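Local coordinates for protein glucose-resistance amylase regulator (Weissella paramesenteroides ATCC 33313, PDB 4RK6) that binds glucose in the cleft of its sugar-binding domain and probably regulates transcription as a DNA-binding repressor of the LacI family, at residues T22-A25 / D26-K30; S79-I82 / D83-E87; T147-I150 / K151-D155; L158-E161 / N162-L165; F244-I247 / G248-M252. All coordinates share one frame; numbering follows the deposited sequence.

In the fold
Following the chain from its N terminus, contact 1 (22-30) forms the first turns of helix 24-39, in the beta-alpha-beta unit that opens the fold, and touches the glucose. Contact 2 (79-87) is a helix two crossovers later, its centre about 24 Å from that of contact 1. Contacts 3 (147-155) and 4 (158-165) are consecutive: a helix, then the turn leading into edge strand 163-166, packed together through M153. Contact 5 (244-252) brings the chain back beside contact 1, where F244 meets F24. All five are local and lie in series, none nesting or crossing; contacts 1 and 4 fall on opposite sides of the chain's centre.

Contact 1 of 5, residues T22-A25 / D26-K30; sequences TNFA and DEIIK. With GLC (alpha-D-glucopyranose), chain C.
A25 and I29 are joined one turn apart at the start of helix 24-39, and F24 packs against I28 in the same turn. The carbonyl of A25 takes the amide of I29, with A25 O and I29 N 2.8 Å apart, and I29 CG1 lies 3.2 Å from A25 O. F24 O receives I28 N in the same way at 3.0 Å. The F24 ring swings out because CG sits between the backbone N and the carbonyl carbon (chi1 81°), and it runs beside the I28 side chain, whose CD1 meets the ring edge in plane, 3.5 Å from F24 CD2. This is the first helix of the beta-alpha-beta unit 12-18, 24-39, 42-48 in a periplasmic-binding-protein-like fold, and its N-terminal end faces the sugar. One face of the F24 ring lies under the glucose, with F24 CE1 3.4 Å from GLC C1, while F244 packs against F24 with the two ring planes about 35° apart. T22, just ahead of the helix, puts OG1 2.9 Å from GLC O6. D26 packs on H21 of the second subunit, and N23 ND2 hydrogen-bonds N23 OD1 of that same subunit.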
loop_
_atom_site.group_PDB
_atom_site.type_symbol
_atom_site.label_atom_id
_atom_site.label_comp_id
_atom_site.label_asym_id
_atom_site.label_seq_id
_atom_site.Cartn_x
_atom_site.Cartn_y
_atom_site.Cartn_z
ATOM N N THR A 22 4.032 2.331 -6.449
ATOM C CA THR A 22 3.398 1.045 -6.147
ATOM C C THR A 22 3.780 0.695 -4.696
ATOM O O THR A 22 4.660 1.343 -4.094
ATOM C CB THR A 22 3.866 -0.083 -7.123
ATOM O OG1 THR A 22 3.579 0.260 -8.492
ATOM C CG2 THR A 22 3.192 -1.414 -6.826
ATOM N N ASN A 23 3.123 -0.314 -4.130
ATOM C CA ASN A 23 3.512 -0.837 -2.821
ATOM C C ASN A 23 4.867 -1.556 -2.764
ATOM O O ASN A 23 5.222 -2.111 -1.713
ATOM C CB ASN A 23 2.412 -1.745 -2.240
ATOM C CG ASN A 23 1.436 -0.990 -1.350
ATOM O OD1 ASN A 23 1.802 -0.028 -0.664
ATOM N ND2 ASN A 23 0.186 -1.436 -1.342
ATOM N N PHE A 24 5.644 -1.541 -3.851
ATOM C CA PHE A 24 6.953 -2.190 -3.788
ATOM C C PHE A 24 7.884 -1.482 -2.811
ATOM O O PHE A 24 8.733 -2.128 -2.206
ATOM C CB PHE A 24 7.599 -2.393 -5.170
ATOM C CG PHE A 24 8.279 -1.182 -5.739
ATOM C CD1 PHE A 24 7.599 -0.310 -6.565
ATOM C CD2 PHE A 24 9.625 -0.937 -5.483
ATOM C CE1 PHE A 24 8.230 0.808 -7.085
ATOM C CE2 PHE A 24 10.268 0.164 -6.016
ATOM C CZ PHE A 24 9.566 1.045 -6.815
ATOM N N ALA A 25 7.704 -0.180 -2.621
ATOM C CA ALA A 25 8.611 0.605 -1.765
ATOM C C ALA A 25 8.680 0.076 -0.340
ATOM O O ALA A 25 9.767 -0.084 0.225
ATOM C CB ALA A 25 8.192 2.070 -1.750
ATOM N N ASP A 26 7.509 -0.170 0.243
ATOM C CA ASP A 26 7.405 -0.712 1.590
ATOM C C ASP A 26 8.185 -2.024 1.748
ATOM O O ASP A 26 8.827 -2.246 2.795
ATOM C CB ASP A 26 5.933 -0.948 1.973
ATOM C CG ASP A 26 5.239 0.311 2.478
ATOM O OD1 ASP A 26 5.701 1.434 2.176
ATOM O OD2 ASP A 26 4.213 0.173 3.176
ATOM N N GLU A 27 8.124 -2.876 0.732
ATOM C CA GLU A 27 8.833 -4.170 0.759
ATOM C C GLU A 27 10.349 -3.983 0.675
ATOM O O GLU A 27 11.119 -4.668 1.358
ATOM C CB GLU A 27 8.355 -5.073 -0.371
ATOM C CG GLU A 27 6.972 -5.661 -0.147
ATOM C CD GLU A 27 6.995 -6.798 0.854
ATOM O OE1 GLU A 27 7.403 -7.928 0.485
ATOM O OE2 GLU A 27 6.610 -6.550 2.012
ATOM N N ILE A 28 10.782 -3.058 -0.171
ATOM C CA ILE A 28 12.204 -2.710 -0.213
ATOM C C ILE A 28 12.627 -2.153 1.140
ATOM O O ILE A 28 13.659 -2.545 1.678
ATOM C CB ILE A 28 12.526 -1.734 -1.363
ATOM C CG1 ILE A 28 12.455 -2.462 -2.700
ATOM C CG2 ILE A 28 13.905 -1.095 -1.163
ATOM C CD1 ILE A 28 12.679 -1.580 -3.899
ATOM N N ILE A 29 11.814 -1.271 1.719
ATOM C CA ILE A 29 12.145 -0.631 2.980
ATOM C C ILE A 29 12.260 -1.662 4.114
ATOM O O ILE A 29 13.133 -1.537 4.992
ATOM C CB ILE A 29 11.141 0.490 3.318
ATOM C CG1 ILE A 29 11.405 1.689 2.399
ATOM C CG2 ILE A 29 11.259 0.930 4.773
ATOM C CD1 ILE A 29 10.349 2.774 2.447
ATOM N N LYS A 30 11.419 -2.694 4.062
ATOM C CA LYS A 30 11.491 -3.776 5.047
ATOM C C LYS A 30 12.862 -4.436 5.025
ATOM O O LYS A 30 13.437 -4.699 6.078
ATOM C CB LYS A 30 10.364 -4.793 4.829
ATOM C CG LYS A 30 9.091 -4.388 5.564
ATOM C CD LYS A 30 7.826 -4.983 4.964
ATOM C CE LYS A 30 6.594 -4.280 5.519
ATOM N NZ LYS A 30 5.345 -4.688 4.820
HETATM C C1 GLC C . 9.004 0.531 -10.377
HETATM C C2 GLC C . 10.079 -0.542 -10.213
HETATM C C3 GLC C . 9.750 -1.832 -10.936
HETATM C C4 GLC C . 8.303 -2.235 -10.636
HETATM C C5 GLC C . 7.391 -1.111 -11.131
HETATM C C6 GLC C . 5.920 -1.411 -10.854
HETATM O O1 GLC C . 9.230 1.140 -11.589
HETATM O O2 GLC C . 11.331 -0.081 -10.717
HETATM O O3 GLC C . 10.662 -2.800 -10.428
HETATM O O4 GLC C . 8.016 -3.462 -11.235
HETATM O O5 GLC C . 7.662 0.080 -10.439
HETATM O O6 GLC C . 5.679 -1.538 -9.487
#

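Contact 2 of 5, residues S79-I82 / D83-E87; sequences SWMI and DKLLE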
loop_
_atom_site.group_PDB
_atom_site.type_symbol
_atom_site.label_atom_id
_atom_site.label_comp_id
_atom_site.label_asym_id
_atom_site.label_seq_id
_atom_site.Cartn_x
_atom_site.Cartn_y
_atom_site.Cartn_z
ATOM N N SER A 79 20.050 14.456 -12.024
ATOM C CA SER A 79 21.490 14.212 -11.999
ATOM C C SER A 79 22.232 15.048 -10.976
ATOM O O SER A 79 23.191 14.562 -10.372
ATOM C CB SER A 79 22.080 14.436 -13.399
ATOM O OG SER A 79 21.468 13.541 -14.321
ATOM N N TRP A 80 21.816 16.307 -10.785
ATOM C CA TRP A 80 22.493 17.194 -9.855
ATOM C C TRP A 80 22.428 16.671 -8.411
ATOM O O TRP A 80 23.335 16.934 -7.648
ATOM C CB TRP A 80 21.986 18.661 -9.932
ATOM C CG TRP A 80 20.508 18.864 -9.661
ATOM C CD1 TRP A 80 19.528 19.088 -10.588
ATOM C CD2 TRP A 80 19.861 18.880 -8.378
ATOM N NE1 TRP A 80 18.307 19.229 -9.965
ATOM C CE2 TRP A 80 18.482 19.105 -8.611
ATOM C CE3 TRP A 80 20.312 18.731 -7.059
ATOM C CZ2 TRP A 80 17.546 19.176 -7.568
ATOM C CZ3 TRP A 80 19.380 18.793 -6.020
ATOM C CH2 TRP A 80 18.012 19.004 -6.288
HETATM N N MSE A 81 21.369 15.952 -8.053
HETATM C CA MSE A 81 21.240 15.395 -6.690
HETATM C C MSE A 81 22.239 14.280 -6.482
HETATM O O MSE A 81 22.886 14.222 -5.458
HETATM C CB MSE A 81 19.811 14.860 -6.397
HETATM C CG MSE A 81 19.650 14.500 -4.915
HETATM SE SE MSE A 81 17.814 13.809 -4.688
HETATM C CE MSE A 81 16.952 15.530 -5.039
ATOM N N ILE A 82 22.363 13.403 -7.474
ATOM C CA ILE A 82 23.318 12.298 -7.419
ATOM C C ILE A 82 24.718 12.888 -7.335
ATOM O O ILE A 82 25.481 12.563 -6.427
ATOM C CB ILE A 82 23.190 11.369 -8.644
ATOM C CG1 ILE A 82 21.848 10.635 -8.622
ATOM C CG2 ILE A 82 24.342 10.362 -8.679
ATOM C CD1 ILE A 82 21.467 10.012 -9.950
ATOM N N ASP A 83 25.045 13.792 -8.256
ATOM C CA ASP A 83 26.338 14.470 -8.214
ATOM C C ASP A 83 26.618 15.193 -6.897
ATOM O O ASP A 83 27.673 15.003 -6.326
ATOM C CB ASP A 83 26.508 15.453 -9.380
ATOM C CG ASP A 83 26.770 14.754 -10.702
ATOM O OD1 ASP A 83 27.740 13.955 -10.777
ATOM O OD2 ASP A 83 26.005 15.016 -11.670
ATOM N N LYS A 84 25.686 16.015 -6.413
ATOM C CA LYS A 84 25.929 16.747 -5.167
ATOM C C LYS A 84 26.159 15.800 -3.976
ATOM O O LYS A 84 27.026 16.049 -3.131
ATOM C CB LYS A 84 24.795 17.745 -4.881
ATOM C CG LYS A 84 24.889 19.020 -5.732
ATOM C CD LYS A 84 23.776 19.995 -5.361
ATOM C CE LYS A 84 24.134 21.447 -5.631
ATOM N NZ LYS A 84 25.315 21.892 -4.845
ATOM N N LEU A 85 25.435 14.698 -3.934
ATOM C CA LEU A 85 25.620 13.740 -2.826
ATOM C C LEU A 85 26.969 13.059 -2.927
ATOM O O LEU A 85 27.729 13.028 -1.965
ATOM C CB LEU A 85 24.488 12.704 -2.781
ATOM C CG LEU A 85 23.127 13.288 -2.401
ATOM C CD1 LEU A 85 22.047 12.312 -2.795
ATOM C CD2 LEU A 85 23.039 13.616 -0.918
ATOM N N LEU A 86 27.316 12.570 -4.114
ATOM C CA LEU A 86 28.621 11.943 -4.292
ATOM C C LEU A 86 29.751 12.903 -3.942
ATOM O O LEU A 86 30.751 12.505 -3.363
ATOM C CB LEU A 86 28.791 11.447 -5.723
ATOM C CG LEU A 86 27.911 10.294 -6.207
ATOM C CD1 LEU A 86 28.073 10.121 -7.713
ATOM C CD2 LEU A 86 28.254 8.989 -5.499
ATOM N N GLU A 87 29.566 14.175 -4.290
ATOM C CA GLU A 87 30.577 15.199 -4.052
ATOM C C GLU A 87 30.698 15.561 -2.570
ATOM O O GLU A 87 31.691 16.157 -2.172
ATOM C CB GLU A 87 30.295 16.424 -4.922
ATOM C CG GLU A 87 30.439 16.114 -6.411
ATOM C CD GLU A 87 29.911 17.196 -7.326
ATOM O OE1 GLU A 87 29.648 18.320 -6.836
ATOM O OE2 GLU A 87 29.754 16.914 -8.531
#
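W80 O accepts the amide of K84, at 2.8 Å from K84 N, and S79 O takes D83 N at 2.9 Å in an almost straight bond, N-H...O angle 176°. These are i to i+4 bonds of helix 79-87, the connecting helix of the beta-alpha-beta unit between strands 69-72 and 91-95; L85 N to M81 O and L86 N to I82 O continue the ladder. The polar ends of two side chains find partners beyond the helix: W80 NE1 bonds E52 OE1, and D83 OD1 bonds Q102 NE2. The indole stands off the helix with CG wedged between its own N and carbonyl carbon (chi1 59°), and the aliphatic part of K84 reaches it obliquely, K84 CD lying 4.1 Å from W80 CE3. M81, I82 and L85 are buried; M81 lies alongside L85, and I82 alongside L86. In the first pair the CG of M81, a selenomethionine, lies 3.9 Å from L85 CD1, and L85 also packs on V70, M72 and V92 of the flanking strands. I82 also packs on I77 and I103; its CG2 methyl meets the L86 CD1 methyl at 3.9 Å.

Contact 3 of 5, residues T147-I150 / K151-D155; sequences TNFI and KSMTD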
loop_
_atom_site.group_PDB
_atom_site.type_symbol
_atom_site.label_atom_id
_atom_site.label_comp_id
_atom_site.label_asym_id
_atom_site.label_seq_id
_atom_site.Cartn_x
_atom_site.Cartn_y
_atom_site.Cartn_z
ATOM N N THR A 147 10.665 -1.701 -24.429
ATOM C CA THR A 147 11.781 -2.139 -25.260
ATOM C C THR A 147 12.095 -3.625 -25.092
ATOM O O THR A 147 12.268 -4.341 -26.075
ATOM C CB THR A 147 12.990 -1.228 -25.037
ATOM O OG1 THR A 147 12.664 0.040 -25.613
ATOM C CG2 THR A 147 14.221 -1.793 -25.689
ATOM N N ASN A 148 12.110 -4.115 -23.850
ATOM C CA ASN A 148 12.374 -5.540 -23.629
ATOM C C ASN A 148 11.277 -6.456 -24.151
ATOM O O ASN A 148 11.556 -7.546 -24.646
ATOM C CB ASN A 148 12.635 -5.803 -22.150
ATOM C CG ASN A 148 13.975 -5.297 -21.696
ATOM O OD1 ASN A 148 14.927 -5.161 -22.487
ATOM N ND2 ASN A 148 14.072 -5.002 -20.426
ATOM N N PHE A 149 10.025 -6.003 -24.053
ATOM C CA PHE A 149 8.889 -6.751 -24.597
ATOM C C PHE A 149 9.047 -6.903 -26.086
ATOM O O PHE A 149 8.937 -7.994 -26.617
ATOM C CB PHE A 149 7.589 -6.025 -24.254
ATOM C CG PHE A 149 6.353 -6.645 -24.857
ATOM C CD1 PHE A 149 6.017 -7.968 -24.597
ATOM C CD2 PHE A 149 5.518 -5.900 -25.671
ATOM C CE1 PHE A 149 4.874 -8.543 -25.144
ATOM C CE2 PHE A 149 4.357 -6.455 -26.197
ATOM C CZ PHE A 149 4.049 -7.790 -25.960
ATOM N N ILE A 150 9.328 -5.793 -26.756
ATOM C CA ILE A 150 9.502 -5.830 -28.194
ATOM C C ILE A 150 10.677 -6.736 -28.602
ATOM O O ILE A 150 10.535 -7.577 -29.506
ATOM C CB ILE A 150 9.577 -4.413 -28.793
ATOM C CG1 ILE A 150 8.202 -3.755 -28.650
ATOM C CG2 ILE A 150 9.939 -4.499 -30.282
ATOM C CD1 ILE A 150 8.215 -2.255 -28.727
ATOM N N LYS A 151 11.799 -6.608 -27.912
ATOM C CA LYS A 151 12.989 -7.436 -28.180
ATOM C C LYS A 151 12.667 -8.913 -27.993
ATOM O O LYS A 151 12.980 -9.742 -28.843
ATOM C CB LYS A 151 14.131 -7.036 -27.255
ATOM C CG LYS A 151 15.413 -7.864 -27.436
ATOM C CD LYS A 151 16.514 -7.444 -26.470
ATOM C CE LYS A 151 17.873 -8.034 -26.844
ATOM N NZ LYS A 151 17.830 -9.470 -27.240
ATOM N N SER A 152 12.002 -9.245 -26.889
ATOM C CA SER A 152 11.684 -10.637 -26.607
ATOM C C SER A 152 10.722 -11.227 -27.652
ATOM O O SER A 152 10.901 -12.356 -28.113
ATOM C CB SER A 152 11.110 -10.793 -25.188
ATOM O OG SER A 152 10.833 -12.160 -24.932
HETATM N N MSE A 153 9.705 -10.466 -28.026
HETATM C CA MSE A 153 8.720 -10.932 -28.982
HETATM C C MSE A 153 9.406 -11.166 -30.308
HETATM O O MSE A 153 9.189 -12.193 -30.948
HETATM C CB MSE A 153 7.572 -9.943 -29.147
HETATM C CG MSE A 153 6.688 -9.816 -27.897
HETATM SE SE MSE A 153 5.471 -11.336 -27.759
HETATM C CE MSE A 153 4.126 -10.789 -29.086
ATOM N N THR A 154 10.241 -10.218 -30.726
ATOM C CA THR A 154 10.945 -10.378 -32.000
ATOM C C THR A 154 12.029 -11.472 -31.936
ATOM O O THR A 154 12.204 -12.187 -32.920
ATOM C CB THR A 154 11.490 -9.034 -32.526
ATOM O OG1 THR A 154 12.385 -8.458 -31.583
ATOM C CG2 THR A 154 10.373 -8.054 -32.770
ATOM N N ASP A 155 12.706 -11.647 -30.788
ATOM C CA ASP A 155 13.644 -12.785 -30.576
ATOM C C ASP A 155 12.951 -14.146 -30.765
ATOM O O ASP A 155 13.585 -15.130 -31.141
ATOM C CB ASP A 155 14.244 -12.782 -29.164
ATOM C CG ASP A 155 15.323 -11.716 -28.944
ATOM O OD1 ASP A 155 15.864 -11.127 -29.891
ATOM O OD2 ASP A 155 15.650 -11.478 -27.767
#
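F149 and M153 make the tight half of this helical turn. The selenomethionine lays its CG over one face of the phenyl ring, 3.9 Å from the F149 centroid and 25° off the normal, a CH-pi contact whose closest atoms are M153 CG and F149 CE1 at 3.5 Å. Its SE, 4.8 Å from the F149 centroid, makes a more distant, oblique Met-aromatic contact. Two torsions explain the overlap: F149 extends with CG opposite the backbone N (chi1 175°), whereas M153 keeps CG beside its own backbone N (chi1 -68°). Bends at chi2 and chi3 then carry SE and CE of M153 away from the ring centre. In the beta-alpha-beta unit 129-132, 144-155, 163-166, this pair is the side of the helix that faces the sheet, against I129 and L131 of one strand and I163 and L165 of the other. S152 faces helix 110-123, its OG hydrogen-bonded to N115 OD1. The exposed side is looser: K151 and D155 meet in a salt bridge one turn apart, K151 NZ reaching D155 OD2 at 3.0 Å on its syn lone pair. The T154 amide bonds I150 O at 2.9 Å from T154 N. T154 OG1 lies 2.9 Å from I150 O and 3.1 Å from K151 O, and T154 CG2 comes within 3.3 Å of I150 O.

Contact 4 of 5, residues L158-E161 / N162-L165; sequences LAYE and NIFL
A159 and N162 close a type I-like beta turn, a surface contact in the link between helix 144-155 and strand 163-166. The bonds run both ways: A159 N gives to N162 OD1 at 2.9 Å, nearly straight at 169° and in the amide's carbonyl plane on a lone pair, while N162 N gives back to A159 O at 2.8 Å, from above the plane of that carbonyl, the i to i+3 bond of the turn. Chi1 of the asparagine (-56°) brings its amide back beside the turn, and chi2 (125°) aims OD1 at A159 N. Its other end is held too, ND2 bonding N128 OD1, so both ends of the buried amide are engaged and its flip state is probably fixed. Next along the short 3-10 segment, I163 N bonds Y160 O at 3.2 Å. L158 crosses the N162 side chain at about a right angle, L158 CB lying 3.6 Å from N162 OD1, and F164 swings its ring end near E161 O, with F164 CZ 3.5 Å from that oxygen. From here the chain enters strand 163-166, the outermost strand of the sheet within this chain, pairing with strand 129-132, while L158 and I163 rest on M153 of helix 144-155.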
loop_
_atom_site.group_PDB
_atom_site.type_symbol
_atom_site.label_atom_id
_atom_site.label_comp_id
_atom_site.label_asym_id
_atom_site.label_seq_id
_atom_site.Cartn_x
_atom_site.Cartn_y
_atom_site.Cartn_z
ATOM N N LEU A 158 8.231 -13.425 -33.612
ATOM C CA LEU A 158 6.932 -12.795 -33.815
ATOM C C LEU A 158 7.160 -11.426 -34.431
ATOM O O LEU A 158 8.284 -10.923 -34.464
ATOM C CB LEU A 158 6.150 -12.712 -32.493
ATOM C CG LEU A 158 5.866 -14.093 -31.889
ATOM C CD1 LEU A 158 5.081 -13.949 -30.583
ATOM C CD2 LEU A 158 5.136 -15.011 -32.865
ATOM N N ALA A 159 6.089 -10.834 -34.923
ATOM C CA ALA A 159 6.185 -9.639 -35.743
ATOM C C ALA A 159 5.448 -8.494 -35.092
ATOM O O ALA A 159 4.679 -8.685 -34.139
ATOM C CB ALA A 159 5.614 -9.925 -37.125
ATOM N N TYR A 160 5.669 -7.294 -35.620
ATOM C CA TYR A 160 4.998 -6.097 -35.116
ATOM C C TYR A 160 3.476 -6.227 -35.060
ATOM O O TYR A 160 2.854 -5.644 -34.173
ATOM C CB TYR A 160 5.403 -4.855 -35.923
ATOM C CG TYR A 160 6.898 -4.613 -35.919
ATOM C CD1 TYR A 160 7.588 -4.401 -34.719
ATOM C CD2 TYR A 160 7.627 -4.616 -37.109
ATOM C CE1 TYR A 160 8.959 -4.185 -34.712
ATOM C CE2 TYR A 160 8.995 -4.401 -37.114
ATOM C CZ TYR A 160 9.658 -4.188 -35.918
ATOM O OH TYR A 160 11.017 -3.975 -35.935
ATOM N N GLU A 161 2.885 -6.991 -35.985
ATOM C CA GLU A 161 1.436 -7.241 -35.969
ATOM C C GLU A 161 0.961 -8.090 -34.766
ATOM O O GLU A 161 -0.221 -8.139 -34.482
ATOM C CB GLU A 161 0.974 -7.918 -37.265
ATOM C CG GLU A 161 1.352 -9.390 -37.381
ATOM C CD GLU A 161 1.119 -9.958 -38.771
ATOM O OE1 GLU A 161 0.098 -9.615 -39.405
ATOM O OE2 GLU A 161 1.958 -10.761 -39.227
ATOM N N ASN A 162 1.883 -8.766 -34.102
ATOM C CA ASN A 162 1.570 -9.550 -32.890
ATOM C C ASN A 162 1.760 -8.770 -31.587
ATOM O O ASN A 162 1.477 -9.291 -30.505
ATOM C CB ASN A 162 2.496 -10.751 -32.822
ATOM C CG ASN A 162 2.426 -11.618 -34.056
ATOM O OD1 ASN A 162 3.446 -11.886 -34.693
ATOM N ND2 ASN A 162 1.232 -12.073 -34.387
ATOM N N ILE A 163 2.302 -7.563 -31.698
ATOM C CA ILE A 163 2.793 -6.786 -30.554
ATOM C C ILE A 163 1.848 -5.623 -30.307
ATOM O O ILE A 163 1.624 -4.809 -31.200
ATOM C CB ILE A 163 4.225 -6.260 -30.831
ATOM C CG1 ILE A 163 5.203 -7.437 -30.871
ATOM C CG2 ILE A 163 4.624 -5.219 -29.793
ATOM C CD1 ILE A 163 6.561 -7.077 -31.417
ATOM N N PHE A 164 1.271 -5.559 -29.105
ATOM C CA PHE A 164 0.338 -4.481 -28.744
ATOM C C PHE A 164 0.791 -3.780 -27.475
ATOM O O PHE A 164 1.354 -4.402 -26.606
ATOM C CB PHE A 164 -1.078 -5.043 -28.567
ATOM C CG PHE A 164 -1.604 -5.730 -29.785
ATOM C CD1 PHE A 164 -1.225 -7.041 -30.075
ATOM C CD2 PHE A 164 -2.442 -5.063 -30.662
ATOM C CE1 PHE A 164 -1.699 -7.681 -31.212
ATOM C CE2 PHE A 164 -2.915 -5.697 -31.798
ATOM C CZ PHE A 164 -2.538 -6.994 -32.073
ATOM N N LEU A 165 0.563 -2.472 -27.399
ATOM C CA LEU A 165 1.002 -1.656 -26.281
ATOM C C LEU A 165 -0.134 -0.781 -25.785
ATOM O O LEU A 165 -0.907 -0.272 -26.584
ATOM C CB LEU A 165 2.132 -0.723 -26.708
ATOM C CG LEU A 165 3.384 -1.369 -27.271
ATOM C CD1 LEU A 165 4.314 -0.322 -27.864
ATOM C CD2 LEU A 165 4.100 -2.174 -26.201
#

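Contact 5 of 5, residues F244-I247 / G248-M252; sequences FPEI and GRIAM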
loop_
_atom_site.group_PDB
_atom_site.type_symbol
_atom_site.label_atom_id
_atom_site.label_comp_id
_atom_site.label_asym_id
_atom_site.label_seq_id
_atom_site.Cartn_x
_atom_site.Cartn_y
_atom_site.Cartn_z
ATOM N N PHE A 244 11.736 -8.039 -3.319
ATOM C CA PHE A 244 12.005 -6.653 -2.926
ATOM C C PHE A 244 12.784 -6.558 -1.615
ATOM O O PHE A 244 13.678 -5.736 -1.484
ATOM C CB PHE A 244 10.724 -5.814 -2.841
ATOM C CG PHE A 244 10.077 -5.579 -4.176
ATOM C CD1 PHE A 244 10.738 -4.855 -5.165
ATOM C CD2 PHE A 244 8.819 -6.102 -4.462
ATOM C CE1 PHE A 244 10.148 -4.650 -6.407
ATOM C CE2 PHE A 244 8.231 -5.903 -5.705
ATOM C CZ PHE A 244 8.898 -5.167 -6.671
ATOM N N PRO A 245 12.438 -7.393 -0.626
ATOM C CA PRO A 245 13.236 -7.277 0.588
ATOM C C PRO A 245 14.695 -7.643 0.340
ATOM O O PRO A 245 15.556 -6.973 0.923
ATOM C CB PRO A 245 12.555 -8.241 1.581
ATOM C CG PRO A 245 11.170 -8.451 1.015
ATOM C CD PRO A 245 11.328 -8.354 -0.482
ATOM N N GLU A 246 14.969 -8.626 -0.513
ATOM C CA GLU A 246 16.357 -8.999 -0.811
ATOM C C GLU A 246 17.073 -7.840 -1.521
ATOM O O GLU A 246 18.221 -7.513 -1.202
ATOM C CB GLU A 246 16.434 -10.279 -1.604
ATOM C CG GLU A 246 17.851 -10.704 -1.940
ATOM C CD GLU A 246 18.663 -11.179 -0.749
ATOM O OE1 GLU A 246 18.169 -11.187 0.410
ATOM O OE2 GLU A 246 19.821 -11.572 -1.003
ATOM N N ILE A 247 16.378 -7.179 -2.446
ATOM C CA ILE A 247 16.950 -5.969 -3.067
ATOM C C ILE A 247 17.384 -4.955 -2.013
ATOM O O ILE A 247 18.486 -4.426 -2.078
ATOM C CB ILE A 247 15.975 -5.359 -4.109
ATOM C CG1 ILE A 247 15.813 -6.317 -5.281
ATOM C CG2 ILE A 247 16.457 -3.987 -4.573
ATOM C CD1 ILE A 247 14.596 -6.028 -6.158
ATOM N N GLY A 248 16.529 -4.699 -1.026
ATOM C CA GLY A 248 16.849 -3.779 0.051
ATOM C C GLY A 248 18.030 -4.270 0.885
ATOM O O GLY A 248 18.963 -3.516 1.152
ATOM N N ARG A 249 18.008 -5.538 1.294
ATOM C CA ARG A 249 19.115 -6.058 2.117
ATOM C C ARG A 249 20.469 -5.963 1.400
ATOM O O ARG A 249 21.480 -5.559 2.000
ATOM C CB ARG A 249 18.869 -7.524 2.501
ATOM C CG ARG A 249 17.758 -7.731 3.510
ATOM C CD ARG A 249 17.782 -9.158 4.056
ATOM N NE ARG A 249 17.349 -10.136 3.063
ATOM C CZ ARG A 249 16.075 -10.481 2.829
ATOM N NH1 ARG A 249 15.072 -9.957 3.537
ATOM N NH2 ARG A 249 15.809 -11.380 1.903
ATOM N N ILE A 250 20.491 -6.336 0.130
ATOM C CA ILE A 250 21.727 -6.375 -0.657
ATOM C C ILE A 250 22.241 -4.962 -0.935
ATOM O O ILE A 250 23.455 -4.710 -0.867
ATOM C CB ILE A 250 21.525 -7.213 -1.927
ATOM C CG1 ILE A 250 21.262 -8.689 -1.546
ATOM C CG2 ILE A 250 22.708 -7.136 -2.879
ATOM C CD1 ILE A 250 22.395 -9.396 -0.826
ATOM N N ALA A 251 21.346 -4.021 -1.211
ATOM C CA ALA A 251 21.780 -2.621 -1.353
ATOM C C ALA A 251 22.481 -2.107 -0.076
ATOM O O ALA A 251 23.541 -1.486 -0.128
ATOM C CB ALA A 251 20.608 -1.719 -1.715
HETATM N N MSE A 252 21.911 -2.397 1.084
HETATM C CA MSE A 252 22.515 -1.963 2.336
HETATM C C MSE A 252 23.815 -2.709 2.547
HETATM O O MSE A 252 24.821 -2.116 2.970
HETATM C CB MSE A 252 21.535 -2.141 3.499
HETATM C CG MSE A 252 22.068 -1.586 4.814
HETATM SE SE MSE A 252 22.520 0.312 4.791
HETATM C CE MSE A 252 23.517 0.421 6.493
#
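F244 to M252 are the first part of helix 244-257, in which the carbonyls of F244, P245, E246 and I247 each take the amide four residues on. R249 N lies 2.9 Å from P245 O, and I250 N 2.9 Å from E246 O. On the inner side I247 and I250 pack on strands 104-108 and 267-275. E246 and R249 form an i to i+3 salt bridge: a bend at chi2 of E246 brings its carboxylate to the NE/NH2 side of R249. The guanidinium approaches side-on with two nitrogens on one oxygen, R249 NH2 2.8 Å from E246 OE1 and R249 NE 3.0 Å from E246 OE1. Both bonds are bent, with N-H...O angles of 137° and 133°, and the carboxylate and guanidinium planes are 56° apart. One guanidinium face lies over the backbone of P245 and E246, with E246 CA 3.5 Å above its plane. The other carboxylate oxygen, E246 OE2, rests on I250, 3.3 Å from I250 CG1. R249 NH1 goes on to E34 OE2 of helix 24-39 in a second salt bridge. One arginine thus serves two carboxylates, probably favouring their charged forms and tying this helix to the one that touches glucose.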